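PDB 2PY6: methyltransferase FkbM from Methylobacillus flagellatus KT, which probably transfers a methyl group, presumably from S-adenosylmethionine, to an acceptor molecule. Local coordinates for residues I339-D342 against S346-S349; T374-L379 against T404-Y409; V56-K61 against D102-L107; F85-G90 against I98-R103; L194-H197 against E201-Y204. All coordinates share one frame; numbering follows the deposited sequence.

Interaction 1. Residues I339-D342 against S346-S349; sequences IKMD and SELS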
# COMPACT_ATOMS: atom_id res chain seq x y z
N ILE A 339 -32.48 -20.92 -2.51
CA ILE A 339 -31.31 -21.65 -3.00
C ILE A 339 -30.44 -20.71 -3.87
O ILE A 339 -30.87 -20.20 -4.93
CB ILE A 339 -31.64 -22.98 -3.75
CG1 ILE A 339 -32.45 -23.92 -2.85
CG2 ILE A 339 -30.33 -23.71 -4.20
CD1 ILE A 339 -33.12 -25.04 -3.58
N LYS A 340 -29.24 -20.44 -3.37
CA LYS A 340 -28.22 -19.69 -4.07
C LYS A 340 -27.31 -20.77 -4.65
O LYS A 340 -26.99 -21.74 -3.94
CB LYS A 340 -27.44 -18.78 -3.12
CG LYS A 340 -26.09 -18.20 -3.73
CD LYS A 340 -24.92 -19.15 -3.43
CE LYS A 340 -23.65 -18.70 -3.90
NZ LYS A 340 -22.63 -19.30 -3.05
N MSE A 341 -26.91 -20.62 -5.91
CA MSE A 341 -26.08 -21.60 -6.58
C MSE A 341 -25.03 -20.95 -7.47
O MSE A 341 -25.37 -20.20 -8.41
CB MSE A 341 -26.92 -22.55 -7.41
CG MSE A 341 -26.15 -23.77 -7.94
SE MSE A 341 -27.16 -24.99 -8.98
CE MSE A 341 -28.10 -25.77 -7.65
N ASP A 342 -23.77 -21.27 -7.18
CA ASP A 342 -22.64 -20.88 -7.99
C ASP A 342 -21.56 -21.94 -7.80
O ASP A 342 -20.76 -21.82 -6.88
CB ASP A 342 -22.09 -19.53 -7.59
CG ASP A 342 -20.95 -19.06 -8.48
OD1 ASP A 342 -20.68 -19.65 -9.56
OD2 ASP A 342 -20.30 -18.09 -8.09
N SER A 346 -21.53 -29.27 -12.76
CA SER A 346 -22.75 -29.10 -13.51
C SER A 346 -23.86 -28.54 -12.64
O SER A 346 -24.23 -29.16 -11.65
CB SER A 346 -23.19 -30.45 -14.09
OG SER A 346 -24.49 -30.34 -14.65
N GLU A 347 -24.34 -27.36 -12.99
CA GLU A 347 -25.48 -26.76 -12.25
C GLU A 347 -26.77 -27.43 -12.60
O GLU A 347 -27.71 -27.39 -11.82
CB GLU A 347 -25.52 -25.23 -12.41
CG GLU A 347 -24.41 -24.56 -11.55
CD GLU A 347 -24.47 -23.09 -11.51
OE1 GLU A 347 -25.28 -22.53 -12.25
OE2 GLU A 347 -23.70 -22.49 -10.73
N LEU A 348 -26.83 -28.09 -13.75
CA LEU A 348 -28.01 -28.85 -14.12
C LEU A 348 -28.09 -30.09 -13.23
O LEU A 348 -29.16 -30.36 -12.72
CB LEU A 348 -27.99 -29.25 -15.60
CG LEU A 348 -29.24 -29.96 -16.12
CD1 LEU A 348 -30.48 -29.11 -15.98
CD2 LEU A 348 -29.08 -30.43 -17.59
N SER A 349 -26.98 -30.82 -13.03
CA SER A 349 -27.00 -31.98 -12.12
C SER A 349 -27.33 -31.58 -10.68
O SER A 349 -28.04 -32.30 -9.94
CB SER A 349 -25.67 -32.74 -12.14
OG SER A 349 -25.53 -33.49 -13.34
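Glu347 and Met341, the latter present as selenomethionine, lie alongside each other and run in opposite directions, the glutamate reaching back past the end of strand 338-341 while the Met341 chain reaches forward to helix 347-352. CG of Met341 is anti to the backbone N (chi1 -169°), and the chain stays straight as far as the selenium before it bends (chi3 -74°). This sets Met341 SE against the first helical turn, 3.8 Å from Glu347 CG, with Glu347 CB and the carbonyl Glu347 O at the same range. The aliphatic stems also meet, Glu347 CG lying 4.1 Å from Met341 CG, and the carboxylate carbon Glu347 CD is 4.0 Å from Met341 CG. The extended Glu347 chain brings OE2 to 3.4 Å from Asp342 CA, and this oxygen accepts a hydrogen bond from Ile343 N. The carboxylate therefore holds the backbone where the chain leaves the strand. Asp342 OD1 is 4.3 Å from Glu347 OE2, a repulsion probably eased by Ile343 N at OE2 and Ser368 OG at OD1. Cutting Glu347 back to an alanine would probably leave Ile343 N without its carboxylate mate and open a gap beside the selenium. Ser346 is the N-cap of the helix, and Ser349 N donates to Ser346 OG over 3.0 Å, nearly straight at 170°. In the seven-stranded sheet, of the order seen in class I methyltransferases, strand 338-341 runs between 229-233 and 364-368. Ile367 of the latter touches both Met341 and Glu347, and Leu379 of helix 375-386 packs on Glu347.

Interaction 2. Residues T374-L379 against T404-Y409; sequences TDLLDL and TCLYFY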
# COMPACT_ATOMS: atom_id res chain seq x y z
N THR A 374 -24.69 -22.47 -22.87
CA THR A 374 -26.01 -23.12 -22.86
C THR A 374 -26.81 -22.98 -21.54
O THR A 374 -28.01 -23.26 -21.50
CB THR A 374 -25.80 -24.67 -23.14
OG1 THR A 374 -24.83 -25.19 -22.22
CG2 THR A 374 -25.29 -24.94 -24.57
N ASP A 375 -26.16 -22.55 -20.47
CA ASP A 375 -26.82 -22.50 -19.18
C ASP A 375 -28.09 -21.63 -19.05
O ASP A 375 -29.00 -22.06 -18.38
CB ASP A 375 -25.83 -22.25 -18.05
CG ASP A 375 -25.13 -23.54 -17.59
OD1 ASP A 375 -25.50 -24.69 -18.00
OD2 ASP A 375 -24.22 -23.40 -16.77
N LEU A 376 -28.17 -20.49 -19.71
CA LEU A 376 -29.36 -19.65 -19.63
C LEU A 376 -30.59 -20.41 -20.10
O LEU A 376 -31.66 -20.32 -19.49
CB LEU A 376 -29.18 -18.37 -20.43
CG LEU A 376 -28.30 -17.27 -19.80
CD1 LEU A 376 -27.82 -16.31 -20.86
CD2 LEU A 376 -29.09 -16.55 -18.70
N LEU A 377 -30.42 -21.21 -21.14
CA LEU A 377 -31.53 -22.00 -21.65
C LEU A 377 -31.71 -23.28 -20.87
O LEU A 377 -32.79 -23.59 -20.42
CB LEU A 377 -31.31 -22.32 -23.14
CG LEU A 377 -31.27 -21.10 -24.04
CD1 LEU A 377 -30.73 -21.49 -25.39
CD2 LEU A 377 -32.64 -20.47 -24.15
N ASP A 378 -30.64 -24.03 -20.69
CA ASP A 378 -30.72 -25.34 -20.03
C ASP A 378 -31.20 -25.36 -18.59
O ASP A 378 -32.00 -26.19 -18.23
CB ASP A 378 -29.36 -26.03 -20.11
CG ASP A 378 -29.00 -26.43 -21.55
OD1 ASP A 378 -29.82 -26.26 -22.49
OD2 ASP A 378 -27.88 -26.93 -21.75
N LEU A 379 -30.69 -24.46 -17.78
CA LEU A 379 -31.07 -24.37 -16.39
C LEU A 379 -32.51 -23.90 -16.26
O LEU A 379 -33.26 -24.46 -15.49
CB LEU A 379 -30.11 -23.45 -15.63
CG LEU A 379 -28.62 -23.80 -15.67
CD1 LEU A 379 -27.82 -22.75 -14.96
CD2 LEU A 379 -28.31 -25.14 -15.03
N THR A 404 -23.44 -13.30 -14.24
CA THR A 404 -24.73 -13.17 -14.82
C THR A 404 -25.51 -14.18 -13.97
O THR A 404 -25.06 -15.30 -13.79
CB THR A 404 -24.71 -13.57 -16.31
OG1 THR A 404 -23.81 -12.71 -17.00
CG2 THR A 404 -26.07 -13.43 -16.90
N CYS A 405 -26.64 -13.79 -13.39
CA CYS A 405 -27.38 -14.62 -12.50
C CYS A 405 -28.86 -14.64 -12.80
O CYS A 405 -29.47 -13.59 -12.96
CB CYS A 405 -27.18 -14.05 -11.08
SG CYS A 405 -27.84 -15.07 -9.76
N LEU A 406 -29.45 -15.82 -12.83
CA LEU A 406 -30.89 -16.00 -13.02
C LEU A 406 -31.55 -15.95 -11.67
O LEU A 406 -30.99 -16.46 -10.71
CB LEU A 406 -31.20 -17.37 -13.60
CG LEU A 406 -30.94 -17.58 -15.09
CD1 LEU A 406 -30.61 -19.00 -15.44
CD2 LEU A 406 -32.15 -17.03 -15.88
N TYR A 407 -32.72 -15.32 -11.61
CA TYR A 407 -33.55 -15.28 -10.41
C TYR A 407 -34.89 -15.90 -10.72
O TYR A 407 -35.46 -15.64 -11.77
CB TYR A 407 -33.74 -13.86 -9.93
CG TYR A 407 -32.44 -13.23 -9.52
CD1 TYR A 407 -31.98 -13.37 -8.22
CD2 TYR A 407 -31.64 -12.55 -10.43
CE1 TYR A 407 -30.79 -12.82 -7.83
CE2 TYR A 407 -30.44 -12.00 -10.05
CZ TYR A 407 -30.01 -12.15 -8.75
OH TYR A 407 -28.83 -11.57 -8.31
N PHE A 408 -35.35 -16.75 -9.81
CA PHE A 408 -36.64 -17.41 -9.92
C PHE A 408 -37.35 -17.13 -8.60
O PHE A 408 -36.80 -17.38 -7.51
CB PHE A 408 -36.49 -18.91 -10.06
CG PHE A 408 -35.81 -19.34 -11.32
CD1 PHE A 408 -34.42 -19.38 -11.39
CD2 PHE A 408 -36.55 -19.77 -12.41
CE1 PHE A 408 -33.78 -19.81 -12.55
CE2 PHE A 408 -35.91 -20.18 -13.58
CZ PHE A 408 -34.53 -20.19 -13.65
N TYR A 409 -38.58 -16.66 -8.69
CA TYR A 409 -39.35 -16.35 -7.51
C TYR A 409 -40.83 -16.47 -7.82
O TYR A 409 -41.28 -16.94 -8.90
CB TYR A 409 -39.00 -14.91 -7.05
CG TYR A 409 -39.25 -13.89 -8.13
CD1 TYR A 409 -38.27 -13.60 -9.09
CD2 TYR A 409 -40.44 -13.21 -8.21
CE1 TYR A 409 -38.51 -12.68 -10.09
CE2 TYR A 409 -40.67 -12.26 -9.22
CZ TYR A 409 -39.71 -12.00 -10.14
OH TYR A 409 -39.94 -11.08 -11.12
OXT TYR A 409 -41.60 -16.00 -6.97
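Leu376, on the first turn of helix 375-386, faces Leu406 in the middle of strand 404-408, and their CA atoms, Leu376 CA and Leu406 CA, are 7.7 Å apart. Side chains fill the space between the two backbones. Along the extended strand Thr404, Leu406 and Phe408 point toward the helix, while the CB of Cys405 points away. On the helix side the turn is held by Asp378 N bonding to Thr374 O at 2.9 Å.

Leu406 meets two leucines about one helical turn apart. Leu376 brings CD2 to 4.2 Å from Leu406 CG, and Leu406 CD2 lies equally near that methyl; the two side chains cross obliquely. Leu379 adds its stem, Leu379 CB lying 4.5 Å from Leu406 CD1. CG of Leu376 sits anti to its carbonyl carbon (chi1 -77°), which carries the branched end toward the strand although CB itself does not point there. Leu394 of strand 392-396 touches both Leu376 and Leu406, and Ile367 of strand 364-368 backs Leu379.

Strand 404-408 is the antiparallel one next to 364-368 in the methyltransferase-type sheet, and its attachment to this helix is wholly apolar. Shape and the exclusion of water, rather than directed bonds, hold the two together here; the polar OG1 of Thr404 is satisfied by His396.

Interaction 3. Residues V56-K61 against D102-L107; sequences VILGTK and DRFTEL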
# COMPACT_ATOMS: atom_id res chain seq x y z
N VAL A 56 1.92 -7.68 -29.90
CA VAL A 56 2.42 -7.12 -28.63
C VAL A 56 1.27 -7.18 -27.61
O VAL A 56 0.15 -6.72 -27.89
CB VAL A 56 2.88 -5.66 -28.76
CG1 VAL A 56 3.28 -5.10 -27.40
CG2 VAL A 56 4.06 -5.54 -29.69
N ILE A 57 1.54 -7.75 -26.44
CA ILE A 57 0.57 -7.83 -25.38
C ILE A 57 0.65 -6.55 -24.55
O ILE A 57 1.73 -6.19 -24.07
CB ILE A 57 0.85 -9.02 -24.43
CG1 ILE A 57 0.90 -10.35 -25.20
CG2 ILE A 57 -0.15 -9.04 -23.30
CD1 ILE A 57 -0.19 -10.56 -26.19
N LEU A 58 -0.48 -5.85 -24.38
CA LEU A 58 -0.49 -4.65 -23.55
C LEU A 58 -1.03 -5.05 -22.20
O LEU A 58 -2.17 -5.52 -22.09
CB LEU A 58 -1.36 -3.55 -24.16
CG LEU A 58 -1.05 -3.18 -25.60
CD1 LEU A 58 -2.06 -2.13 -26.10
CD2 LEU A 58 0.41 -2.71 -25.76
N GLY A 59 -0.21 -4.85 -21.17
CA GLY A 59 -0.55 -5.21 -19.80
C GLY A 59 -0.04 -6.59 -19.41
O GLY A 59 0.00 -7.49 -20.22
N THR A 60 0.37 -6.74 -18.15
CA THR A 60 0.88 -8.03 -17.66
C THR A 60 0.02 -8.59 -16.52
O THR A 60 0.38 -9.59 -15.91
CB THR A 60 2.36 -7.95 -17.20
OG1 THR A 60 2.50 -7.02 -16.12
CG2 THR A 60 3.29 -7.57 -18.33
N LYS A 61 -1.13 -7.97 -16.27
CA LYS A 61 -2.00 -8.34 -15.17
C LYS A 61 -3.41 -8.65 -15.67
O LYS A 61 -4.35 -8.54 -14.88
CB LYS A 61 -2.08 -7.18 -14.15
CG LYS A 61 -0.79 -6.87 -13.39
N ASP A 102 6.40 3.66 -24.59
CA ASP A 102 7.16 4.40 -25.60
C ASP A 102 7.90 3.47 -26.57
O ASP A 102 7.98 3.76 -27.75
CB ASP A 102 8.15 5.41 -24.97
CG ASP A 102 7.48 6.69 -24.47
OD1 ASP A 102 6.29 6.98 -24.82
OD2 ASP A 102 8.15 7.43 -23.72
N ARG A 103 8.45 2.36 -26.07
CA ARG A 103 9.13 1.40 -26.94
C ARG A 103 8.15 0.71 -27.92
O ARG A 103 8.47 0.48 -29.09
CB ARG A 103 9.87 0.38 -26.07
CG ARG A 103 10.64 -0.72 -26.81
CD ARG A 103 11.61 -0.20 -27.85
NE ARG A 103 12.40 -1.30 -28.45
CZ ARG A 103 12.87 -1.34 -29.71
NH1 ARG A 103 12.60 -0.38 -30.60
NH2 ARG A 103 13.58 -2.41 -30.10
N PHE A 104 6.95 0.44 -27.43
CA PHE A 104 5.89 -0.16 -28.20
C PHE A 104 5.44 0.75 -29.35
O PHE A 104 5.34 0.30 -30.48
CB PHE A 104 4.72 -0.51 -27.27
CG PHE A 104 3.37 -0.61 -27.95
CD1 PHE A 104 3.14 -1.53 -28.96
CD2 PHE A 104 2.30 0.15 -27.50
CE1 PHE A 104 1.91 -1.64 -29.55
CE2 PHE A 104 1.07 0.05 -28.08
CZ PHE A 104 0.87 -0.85 -29.12
N THR A 105 5.14 2.01 -29.06
CA THR A 105 4.72 2.96 -30.13
C THR A 105 5.82 3.09 -31.18
O THR A 105 5.53 3.16 -32.37
CB THR A 105 4.25 4.34 -29.58
OG1 THR A 105 5.30 4.99 -28.88
CG2 THR A 105 3.10 4.18 -28.62
N GLU A 106 7.09 3.04 -30.75
CA GLU A 106 8.23 3.08 -31.68
C GLU A 106 8.22 1.83 -32.57
O GLU A 106 8.24 1.95 -33.78
CB GLU A 106 9.57 3.24 -30.93
N LEU A 107 8.15 0.63 -31.99
CA LEU A 107 8.07 -0.60 -32.80
C LEU A 107 6.87 -0.60 -33.78
O LEU A 107 6.95 -1.08 -34.91
CB LEU A 107 7.95 -1.83 -31.89
CG LEU A 107 9.19 -2.17 -31.05
CD1 LEU A 107 8.78 -3.21 -29.99
CD2 LEU A 107 10.32 -2.65 -31.93
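Phe104 reaches from helix 101-109 to strand 54-58, where Leu58 and Val56 receive its ring in two different ways. The first is a CH-pi contact: Leu58 CD2 stands over one face, 3.8 Å from the centroid of the Phe104 ring and 16° off its normal, displaced toward the rim. Leu58 CD2 is nearest Phe104 CE2, at 3.7 Å, and the leucine chain meets the phenylalanine at about a right angle. CB of Leu58 does not itself point at the helix; the methyl branch makes the approach.

The second is plain apolar packing. Val56 CG1 lies 3.9 Å from Phe104 CD1, coming at the ring obliquely, and Val56 CB and CG2 also lie close to that same carbon. On the helix, Phe104 CG is anti to the backbone N (chi1 157°), which directs the ring off the helix flank toward the strand.

The topology is Rossmann-like: parallel strands in the order 96-99, 77-82, 54-58, 114-118 and 140-142, with helix 101-109 as the beta-alpha-beta crossover from 96-99 to 114-118. Passing over the sheet, the helix lets Phe104 touch Val82 and Ala116 on the strands flanking 54-58, and Cys133 of helix 123-135 packs on both Phe104 and Leu58.

Within the helix, Asp102 O accepts from Glu106 N at 3.2 Å and also from Thr105 OG1, at 3.2 Å, the hydroxyl standing 37° out of the carbonyl plane. Asp102 OD2 bonds to Ser100 OG of the third subunit.

Interaction 4. Residues F85-G90 against I98-R103; sequences FRYHSG and IISTDR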
# COMPACT_ATOMS: atom_id res chain seq x y z
N PHE A 85 5.73 -0.13 -15.51
CA PHE A 85 6.10 -0.30 -14.11
C PHE A 85 7.05 -1.47 -13.92
O PHE A 85 7.49 -1.70 -12.81
CB PHE A 85 4.84 -0.53 -13.30
CG PHE A 85 3.77 0.51 -13.55
CD1 PHE A 85 3.86 1.73 -12.94
CD2 PHE A 85 2.71 0.28 -14.42
CE1 PHE A 85 2.93 2.71 -13.13
CE2 PHE A 85 1.77 1.26 -14.64
CZ PHE A 85 1.88 2.49 -13.98
N ARG A 86 7.37 -2.20 -14.99
CA ARG A 86 8.25 -3.38 -14.91
C ARG A 86 9.35 -3.51 -15.98
O ARG A 86 10.15 -4.45 -15.91
CB ARG A 86 7.38 -4.65 -15.03
CG ARG A 86 6.44 -4.88 -13.89
CD ARG A 86 5.61 -6.15 -14.12
NE ARG A 86 6.42 -7.35 -14.07
CZ ARG A 86 5.99 -8.57 -14.35
NH1 ARG A 86 4.75 -8.80 -14.73
NH2 ARG A 86 6.83 -9.58 -14.26
N TYR A 87 9.43 -2.60 -16.93
CA TYR A 87 10.33 -2.82 -18.08
C TYR A 87 11.82 -2.77 -17.84
O TYR A 87 12.57 -3.07 -18.76
CB TYR A 87 9.95 -1.94 -19.27
CG TYR A 87 10.37 -0.50 -19.24
CD1 TYR A 87 9.62 0.44 -18.57
CD2 TYR A 87 11.45 -0.07 -19.99
CE1 TYR A 87 9.97 1.76 -18.58
CE2 TYR A 87 11.80 1.25 -20.02
CZ TYR A 87 11.04 2.16 -19.31
OH TYR A 87 11.37 3.49 -19.33
N HIS A 88 12.24 -2.40 -16.62
CA HIS A 88 13.64 -2.40 -16.23
C HIS A 88 14.01 -3.57 -15.31
O HIS A 88 15.18 -3.74 -14.97
CB HIS A 88 14.02 -1.08 -15.52
CG HIS A 88 14.02 0.10 -16.42
ND1 HIS A 88 13.15 1.16 -16.28
CD2 HIS A 88 14.79 0.39 -17.50
CE1 HIS A 88 13.38 2.04 -17.23
NE2 HIS A 88 14.37 1.60 -17.98
N SER A 89 13.03 -4.38 -14.93
CA SER A 89 13.29 -5.48 -13.99
C SER A 89 14.15 -6.62 -14.53
O SER A 89 14.75 -7.33 -13.75
CB SER A 89 11.98 -6.06 -13.49
OG SER A 89 11.22 -6.64 -14.54
N GLY A 90 14.19 -6.83 -15.84
CA GLY A 90 14.90 -7.98 -16.40
C GLY A 90 14.02 -9.24 -16.43
O GLY A 90 14.42 -10.26 -16.93
N ILE A 98 9.71 -7.45 -21.44
CA ILE A 98 8.77 -6.45 -20.95
C ILE A 98 9.34 -5.10 -21.38
O ILE A 98 10.47 -4.76 -21.06
CB ILE A 98 8.54 -6.54 -19.42
CG1 ILE A 98 7.99 -7.94 -19.07
CG2 ILE A 98 7.54 -5.44 -18.92
CD1 ILE A 98 7.68 -8.12 -17.64
N ILE A 99 8.54 -4.34 -22.14
CA ILE A 99 8.94 -3.05 -22.70
C ILE A 99 8.04 -1.91 -22.22
O ILE A 99 7.00 -2.14 -21.62
CB ILE A 99 8.94 -3.10 -24.24
CG1 ILE A 99 7.54 -3.32 -24.81
CG2 ILE A 99 9.97 -4.17 -24.75
CD1 ILE A 99 7.46 -3.24 -26.34
N SER A 100 8.50 -0.68 -22.43
CA SER A 100 7.74 0.50 -22.06
C SER A 100 6.71 0.81 -23.15
O SER A 100 6.82 0.33 -24.28
CB SER A 100 8.68 1.71 -21.91
OG SER A 100 9.17 2.14 -23.18
N THR A 101 5.72 1.62 -22.83
CA THR A 101 4.75 2.01 -23.83
C THR A 101 5.41 2.80 -24.94
O THR A 101 5.01 2.67 -26.10
CB THR A 101 3.62 2.86 -23.23
OG1 THR A 101 3.06 2.19 -22.10
CG2 THR A 101 2.52 3.11 -24.28
N ASP A 102 6.40 3.66 -24.59
CA ASP A 102 7.16 4.40 -25.60
C ASP A 102 7.90 3.47 -26.57
O ASP A 102 7.98 3.76 -27.75
CB ASP A 102 8.15 5.41 -24.97
CG ASP A 102 7.48 6.69 -24.47
OD1 ASP A 102 6.29 6.98 -24.82
OD2 ASP A 102 8.15 7.43 -23.72
N ARG A 103 8.45 2.36 -26.07
CA ARG A 103 9.13 1.40 -26.94
C ARG A 103 8.15 0.71 -27.92
O ARG A 103 8.47 0.48 -29.09
CB ARG A 103 9.87 0.38 -26.07
CG ARG A 103 10.64 -0.72 -26.81
CD ARG A 103 11.61 -0.20 -27.85
NE ARG A 103 12.40 -1.30 -28.45
CZ ARG A 103 12.87 -1.34 -29.71
NH1 ARG A 103 12.60 -0.38 -30.60
NH2 ARG A 103 13.58 -2.41 -30.10
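Tyr87 lays its ring over Ser100, whose CB sits 3.4 Å from the Tyr87 ring centroid and only 7° off the normal, a close CH-pi contact centred on the face. The ring gets there because Tyr87 CG takes the crowded position between the backbone N and the carbonyl carbon (chi1 79°), turning the aromatic group along residues 98-100. Its stem follows, with Tyr87 CB 3.4 Å from Ile98 O and 3.5 Å from Ile99 C. His88 covers the opposite ring face, ND1 over its centre.

Ser100 likewise has OG between N and carbonyl carbon, which leaves CB to the tyrosine and lets Ser100 OG, at the N-cap of helix 101-109, accept from Arg103 N at 3.0 Å. Arg86 bends at chi3 (68°), bringing its guanidinium flat against Ile98: Ile98 CD1 is 3.7 Å from Arg86 CZ, over the middle of the plane. A type I turn from Arg86 to Ser89 is closed by Ser89 N to Arg86 O, with Ser89 OG gripping the same oxygen at 2.8 Å, in the carbonyl plane.

The loop after strand 77-82 thus folds over the end of strand 96-99 and the start of helix 101-109 in the Rossmann-like sheet. The contact is largely CH-pi and van der Waals, with a CA-H...O contact from Tyr87 to Ile98 O. Polar ends turn elsewhere: Arg86 NH2 to Glu91, Tyr87 OH and Ser100 OG to Asp84 and Asp102 of the third subunit.

Interaction 5. Residues L194-H197 against E201-Y204; sequences LNFH and EPEY. With EDO (1,2-ethanediol), chain C.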
# COMPACT_ATOMS: atom_id res chain seq x y z
N LEU A 194 -25.94 -11.60 -24.61
CA LEU A 194 -25.86 -12.30 -25.89
C LEU A 194 -25.17 -11.41 -26.92
O LEU A 194 -24.41 -11.91 -27.73
CB LEU A 194 -27.24 -12.70 -26.36
CG LEU A 194 -28.08 -13.58 -25.43
CD1 LEU A 194 -29.44 -13.82 -26.07
CD2 LEU A 194 -27.42 -14.93 -25.06
N ASN A 195 -25.43 -10.11 -26.89
CA ASN A 195 -24.73 -9.20 -27.79
C ASN A 195 -23.24 -9.15 -27.48
O ASN A 195 -22.44 -9.13 -28.40
CB ASN A 195 -25.36 -7.82 -27.81
CG ASN A 195 -26.71 -7.81 -28.50
OD1 ASN A 195 -27.04 -8.75 -29.19
ND2 ASN A 195 -27.50 -6.79 -28.27
N PHE A 196 -22.84 -9.16 -26.20
CA PHE A 196 -21.41 -9.23 -25.90
C PHE A 196 -20.70 -10.44 -26.58
O PHE A 196 -19.65 -10.29 -27.22
CB PHE A 196 -21.16 -9.29 -24.40
CG PHE A 196 -19.77 -9.77 -24.05
CD1 PHE A 196 -18.69 -8.96 -24.29
CD2 PHE A 196 -19.56 -11.04 -23.53
CE1 PHE A 196 -17.42 -9.40 -23.96
CE2 PHE A 196 -18.30 -11.49 -23.22
CZ PHE A 196 -17.23 -10.66 -23.41
N HIS A 197 -21.27 -11.63 -26.41
CA HIS A 197 -20.76 -12.85 -27.02
C HIS A 197 -20.80 -12.80 -28.55
O HIS A 197 -19.88 -13.26 -29.20
CB HIS A 197 -21.51 -14.10 -26.50
CG HIS A 197 -21.35 -14.35 -25.03
ND1 HIS A 197 -20.15 -14.70 -24.45
CD2 HIS A 197 -22.24 -14.28 -24.01
CE1 HIS A 197 -20.30 -14.81 -23.14
NE2 HIS A 197 -21.57 -14.56 -22.85
N GLU A 201 -17.89 -7.13 -27.77
CA GLU A 201 -17.90 -5.76 -27.29
C GLU A 201 -18.35 -5.67 -25.84
O GLU A 201 -19.54 -5.75 -25.56
CB GLU A 201 -18.82 -4.88 -28.18
CG GLU A 201 -18.99 -3.43 -27.66
CD GLU A 201 -17.67 -2.70 -27.36
OE1 GLU A 201 -16.95 -2.34 -28.29
OE2 GLU A 201 -17.37 -2.46 -26.18
N PRO A 202 -17.41 -5.50 -24.91
CA PRO A 202 -17.80 -5.45 -23.49
C PRO A 202 -18.74 -4.33 -23.06
O PRO A 202 -19.39 -4.46 -22.03
CB PRO A 202 -16.47 -5.31 -22.77
CG PRO A 202 -15.54 -4.78 -23.73
CD PRO A 202 -15.94 -5.39 -25.05
N GLU A 203 -18.79 -3.22 -23.80
CA GLU A 203 -19.72 -2.14 -23.47
C GLU A 203 -21.17 -2.65 -23.36
O GLU A 203 -21.98 -2.01 -22.69
CB GLU A 203 -19.63 -0.98 -24.47
CG GLU A 203 -18.36 -0.13 -24.38
CD GLU A 203 -18.17 0.57 -23.02
OE1 GLU A 203 -19.15 1.10 -22.44
OE2 GLU A 203 -17.03 0.61 -22.55
N TYR A 204 -21.49 -3.78 -23.99
CA TYR A 204 -22.83 -4.37 -23.82
C TYR A 204 -23.14 -4.72 -22.35
O TYR A 204 -24.23 -4.39 -21.89
CB TYR A 204 -23.07 -5.57 -24.75
CG TYR A 204 -23.43 -5.14 -26.12
CD1 TYR A 204 -24.70 -4.65 -26.38
CD2 TYR A 204 -22.51 -5.21 -27.17
CE1 TYR A 204 -25.01 -4.18 -27.65
CE2 TYR A 204 -22.83 -4.78 -28.45
CZ TYR A 204 -24.08 -4.28 -28.68
OH TYR A 204 -24.42 -3.85 -29.94
C1 EDO C . -17.19 -13.97 -27.72
O1 EDO C . -17.06 -12.60 -27.95
C2 EDO C . -17.11 -14.28 -26.22
O2 EDO C . -18.15 -15.21 -25.86
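Asn195 and Tyr204 make a CH-pi contact: Asn195 CB stands over the middle of one ring face, 3.5 Å from the Tyr204 centroid and 10° off its normal. The Asn195 amide is tilted 68° from the ring plane, and ND2 is held by Met19 O of helix 19-32. Replacing the tyrosine with a serine would probably strip Asn195 CB of its aromatic cover and open a gap against helix 19-32, whose Met19 and Ser22 also touch the Tyr204 side chain.

Apolar packing follows beside it. Phe196 CB is 4.2 Å from Tyr204 CB, and Phe196 CE1 is 4.4 Å from Pro202 CB. CG of Phe196 is anti to the backbone N (chi1 163°), which turns the ring edge to the backbone of 201-202; Phe196 CD1 lies 3.6 Å from Glu201 O. The arrangement is two consecutive helices, 184-199 and 203-208, joined by a short connection whose residues pack on the end of the first.

Among polar bonds, Glu201 OE2 caps the second helix, accepting from Glu203 N at 2.9 Å through its anti lone pair. Glu201 OE1 makes a salt bridge to Lys249 of the second subunit.

Overall arrangement
Interactions 1 and 2 are buried and hold the same seven-stranded sheet, meeting where Leu379 CD2 packs on Leu348 N. Interactions 3 and 4 belong to the other, Rossmann-like sheet, their centres about 41 and 44 Å from that of interaction 1. They share Asp102, Arg103 and helix 101-109, but differ in character: interaction 3 is buried and apolar, whereas interaction 4 is only partly buried; both touch the third subunit, and interaction 4 also the fourth. A probable hydrogen bond between Arg86 NH1 and Thr60 OG1 links them. Interaction 5, also partly buried, joins the end of helix 184-199 to the turn and start of helix 203-208, its centre about 18 Å from that of interaction 2.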